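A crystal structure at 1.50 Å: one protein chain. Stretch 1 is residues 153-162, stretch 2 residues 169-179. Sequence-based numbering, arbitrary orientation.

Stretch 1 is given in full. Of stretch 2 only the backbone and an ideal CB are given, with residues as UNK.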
# COMPACT_ATOMS: atom_id res chain seq x y z
N ALA A 153 -16.93 30.56 7.80
CA ALA A 153 -15.54 30.97 7.60
C ALA A 153 -14.94 30.19 6.44
O ALA A 153 -15.30 29.02 6.22
CB ALA A 153 -14.73 30.74 8.90
N ASN A 154 -14.04 30.85 5.69
CA ASN A 154 -13.36 30.23 4.56
C ASN A 154 -11.88 30.27 4.81
O ASN A 154 -11.35 31.27 5.32
CB ASN A 154 -13.68 30.95 3.25
CG ASN A 154 -15.10 30.72 2.77
OD1 ASN A 154 -15.71 29.67 2.97
ND2 ASN A 154 -15.64 31.74 2.11
N ASN A 155 -11.21 29.17 4.48
CA ASN A 155 -9.73 29.16 4.46
C ASN A 155 -9.11 29.40 5.84
O ASN A 155 -8.35 30.37 6.04
CB ASN A 155 -9.14 30.15 3.44
CG ASN A 155 -7.71 29.83 3.15
OD1 ASN A 155 -7.28 28.68 3.32
ND2 ASN A 155 -6.94 30.84 2.73
N ILE A 156 -9.43 28.52 6.76
CA ILE A 156 -8.90 28.58 8.16
C ILE A 156 -8.13 27.32 8.41
O ILE A 156 -8.59 26.21 8.05
CB ILE A 156 -10.05 28.68 9.22
CG1 ILE A 156 -11.12 29.70 8.77
CG2 ILE A 156 -9.44 28.97 10.60
CD1 ILE A 156 -10.67 31.17 8.74
N ILE A 157 -6.96 27.47 9.03
CA ILE A 157 -6.20 26.27 9.40
C ILE A 157 -6.23 26.10 10.91
O ILE A 157 -5.94 27.05 11.64
CB ILE A 157 -4.70 26.37 8.88
CG1 ILE A 157 -4.67 26.58 7.35
CG2 ILE A 157 -3.89 25.12 9.32
CD1 ILE A 157 -3.27 26.80 6.80
N PHE A 158 -6.58 24.90 11.37
CA PHE A 158 -6.47 24.52 12.78
C PHE A 158 -5.29 23.57 12.90
O PHE A 158 -5.27 22.56 12.20
CB PHE A 158 -7.75 23.79 13.25
CG PHE A 158 -8.86 24.70 13.70
CD1 PHE A 158 -9.43 25.63 12.82
CD2 PHE A 158 -9.38 24.59 14.99
CE1 PHE A 158 -10.47 26.52 13.26
CE2 PHE A 158 -10.42 25.45 15.43
CZ PHE A 158 -10.98 26.42 14.53
N THR A 159 -4.36 23.85 13.80
CA THR A 159 -3.27 22.93 14.04
C THR A 159 -3.31 22.30 15.41
O THR A 159 -3.45 22.96 16.42
CB THR A 159 -1.89 23.58 13.77
OG1 THR A 159 -1.62 24.67 14.68
CG2 THR A 159 -1.84 24.09 12.35
N HIS A 160 -3.19 20.99 15.42
CA HIS A 160 -3.14 20.21 16.66
C HIS A 160 -4.26 20.49 17.64
O HIS A 160 -4.04 20.67 18.84
CB HIS A 160 -1.77 20.37 17.35
CG HIS A 160 -0.60 20.18 16.43
ND1 HIS A 160 0.22 21.21 16.02
CD2 HIS A 160 -0.10 19.05 15.86
CE1 HIS A 160 1.18 20.74 15.23
NE2 HIS A 160 1.00 19.43 15.12
N PRO A 161 -5.50 20.52 17.16
CA PRO A 161 -6.60 20.71 18.11
C PRO A 161 -6.78 19.55 19.06
O PRO A 161 -6.60 18.41 18.67
CB PRO A 161 -7.81 20.86 17.21
CG PRO A 161 -7.49 19.98 15.98
CD PRO A 161 -5.99 20.29 15.79
N GLU A 162 -7.22 19.87 20.26
CA GLU A 162 -7.45 18.89 21.33
C GLU A 162 -8.88 18.97 21.85
O GLU A 162 -9.60 19.94 21.55
CB GLU A 162 -6.50 19.18 22.51
CG GLU A 162 -5.03 19.31 22.11
CD GLU A 162 -4.07 19.37 23.29
OE1 GLU A 162 -4.50 19.53 24.47
OE2 GLU A 162 -2.86 19.25 23.06
N UNK A 169 -17.24 21.94 15.31
CA UNK A 169 -18.33 21.96 14.30
C UNK A 169 -18.10 23.15 13.36
O UNK A 169 -18.09 24.30 13.82
CB UNK A 169 -19.70 22.06 14.96
N UNK A 170 -17.94 22.89 12.07
CA UNK A 170 -17.73 23.95 11.07
C UNK A 170 -19.00 24.01 10.25
O UNK A 170 -19.36 23.04 9.54
CB UNK A 170 -16.50 23.69 10.19
N UNK A 171 -19.68 25.15 10.35
CA UNK A 171 -21.00 25.36 9.70
C UNK A 171 -20.85 26.31 8.52
O UNK A 171 -20.42 27.44 8.71
CB UNK A 171 -22.02 25.92 10.69
N UNK A 172 -21.22 25.85 7.32
CA UNK A 172 -21.12 26.67 6.09
C UNK A 172 -19.69 27.19 5.85
O UNK A 172 -19.48 28.36 5.44
CB UNK A 172 -22.09 27.85 6.17
N UNK A 173 -18.70 26.33 6.11
CA UNK A 173 -17.32 26.67 5.89
C UNK A 173 -16.78 26.02 4.64
O UNK A 173 -17.31 24.98 4.18
CB UNK A 173 -16.48 26.27 7.10
N UNK A 174 -15.68 26.57 4.12
CA UNK A 174 -14.96 25.96 2.98
C UNK A 174 -13.47 26.10 3.23
O UNK A 174 -13.02 27.03 3.93
CB UNK A 174 -15.35 26.61 1.65
N UNK A 175 -12.70 25.18 2.65
CA UNK A 175 -11.24 25.20 2.76
C UNK A 175 -10.79 25.29 4.21
O UNK A 175 -9.83 26.02 4.53
CB UNK A 175 -10.66 26.37 1.96
N UNK A 176 -11.48 24.55 5.08
CA UNK A 176 -10.98 24.35 6.44
C UNK A 176 -9.98 23.19 6.41
O UNK A 176 -10.30 22.09 5.96
CB UNK A 176 -12.12 24.07 7.42
N UNK A 177 -8.76 23.44 6.90
CA UNK A 177 -7.78 22.35 7.06
C UNK A 177 -7.54 22.12 8.52
O UNK A 177 -7.13 23.06 9.22
CB UNK A 177 -6.46 22.66 6.35
N UNK A 178 -7.81 20.90 9.01
CA UNK A 178 -7.52 20.53 10.39
C UNK A 178 -6.36 19.56 10.41
O UNK A 178 -6.49 18.42 9.90
CB UNK A 178 -8.75 19.92 11.07
N UNK A 179 -5.22 20.00 10.94
CA UNK A 179 -4.03 19.15 10.97
C UNK A 179 -3.85 18.51 12.34
O UNK A 179 -3.88 19.20 13.36
CB UNK A 179 -2.79 19.96 10.60

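Position 169 has extended backbone angles and no atom of stretch 1 within 5.5 Å of its ideal CB, so this contact sets no rule there; the residue is Leu169. At 170 the CA-to-CB bond points toward stretch 1, but again nothing lies within 5.5 Å. A short side chain would leave that space unused, while a long apolar or aromatic one could reach the ring of Phe158. Phe170 does so, turning its edge to the face of that ring, with planes at 89° and CE1 of Phe170 3.6 Å from CE1 of Phe158.

Position 171 points away and is free of this contact: Thr171. Position 172, at phi/psi 56/40, favours residues that tolerate a left-handed bend, glycine or asparagine by habit; Leu172 occupies it, and its carbonyl O joins OD1 of Asn154 through a water that donates to both.

At 173 the ideal CB sits a tight 3.1 Å from O of Ala153, with the amide of Ala153 nearby, so a small side chain carrying an acceptor would suit. Cys173 accepts a hydrogen bond at SG from N of Ala153, 3.5 Å long.

The CB at 174 is 3.4 Å from OD1 of Asn154, which invites a short donor such as asparagine, serine or threonine. Asn174 extends the strand pairing into the side chains, its ND2 giving a 3.0 Å hydrogen bond to OD1 of Asn154.

Position 175 bends left-handed at 52/41, beside a matching turn at Asn155; glycine, asparagine or aspartate would be usual. His175 has a side chain whose end leads away, while its O takes a weak bond from N of Ile156 at 3.4 Å.

Along the parallel strands, side chains alternate between the two faces. Position 176 shares a face with Ile156 and Phe158, so branched apolar residues fit; Ile176 brings CD1 to 3.8 Å from CG1 of Ile156. On the other face, the ideal CB of 177 is 4.4 Å from CG1 of Ile157, suiting leucine, isoleucine or valine. Leu177 places CD2 4.3 Å from CG2 of Ile157, and its backbone O accepts from N of Phe158 at 2.9 Å.

At 178 the CA-to-CB bond points to the face of Phe158, and the ideal CB is 5.1 Å from CG of Pro161, so a compact apolar side chain suits. Val178 supplies it, CG1 lying 3.5 Å from CG of Pro161.

At 179 the ideal CB is 3.9 Å from O of Phe158, on the face of Ile157 and Thr159, so a long side chain with an aliphatic stem, such as glutamate, glutamine, lysine or arginine, could pass over these neighbours. Glu179 sets OE1 3.6 Å from CG2 of Thr159; its backbone O accepts from N of His160 at 2.8 Å.

Stretch 2 169-179: LFTLCNHILVE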
# COMPACT_ATOMS: atom_id res chain seq x y z
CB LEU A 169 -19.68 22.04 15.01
CG LEU A 169 -20.91 22.32 14.14
CD1 LEU A 169 -21.14 21.19 13.19
CD2 LEU A 169 -22.07 22.44 15.08
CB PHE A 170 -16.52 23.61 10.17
CG PHE A 170 -15.24 23.62 10.93
CD1 PHE A 170 -14.55 24.82 11.11
CD2 PHE A 170 -14.72 22.44 11.48
CE1 PHE A 170 -13.33 24.86 11.85
CE2 PHE A 170 -13.51 22.46 12.20
CZ PHE A 170 -12.84 23.67 12.42
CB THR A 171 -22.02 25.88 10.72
OG1 THR A 171 -22.18 24.88 11.74
CG2 THR A 171 -23.41 26.16 10.08
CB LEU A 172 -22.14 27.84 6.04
CG LEU A 172 -23.62 27.42 5.94
CD1 LEU A 172 -24.50 28.68 5.93
CD2 LEU A 172 -23.88 26.63 4.66
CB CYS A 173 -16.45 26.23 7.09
SG CYS A 173 -16.83 27.17 8.64
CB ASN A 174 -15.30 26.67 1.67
CG ASN A 174 -16.76 26.57 1.32
OD1 ASN A 174 -17.24 25.55 0.80
ND2 ASN A 174 -17.50 27.66 1.61
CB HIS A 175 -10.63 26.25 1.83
CG HIS A 175 -10.88 25.95 0.39
ND1 HIS A 175 -10.18 24.98 -0.31
CD2 HIS A 175 -11.83 26.42 -0.46
CE1 HIS A 175 -10.65 24.90 -1.54
NE2 HIS A 175 -11.66 25.76 -1.65
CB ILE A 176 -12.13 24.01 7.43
CG1 ILE A 176 -13.23 25.11 7.37
CG2 ILE A 176 -11.57 23.80 8.82
CD1 ILE A 176 -12.78 26.49 7.76
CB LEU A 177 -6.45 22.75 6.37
CG LEU A 177 -5.26 21.81 6.65
CD1 LEU A 177 -5.52 20.36 6.12
CD2 LEU A 177 -4.01 22.40 5.99
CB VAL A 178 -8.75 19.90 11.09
CG1 VAL A 178 -8.44 19.66 12.58
CG2 VAL A 178 -9.97 20.76 10.90
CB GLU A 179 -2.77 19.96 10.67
CG GLU A 179 -2.72 20.40 9.19
CD GLU A 179 -1.46 21.18 8.81
OE1 GLU A 179 -0.86 21.86 9.68
OE2 GLU A 179 -1.10 21.16 7.61
O HOH W 1 -18.02 30.43 4.41
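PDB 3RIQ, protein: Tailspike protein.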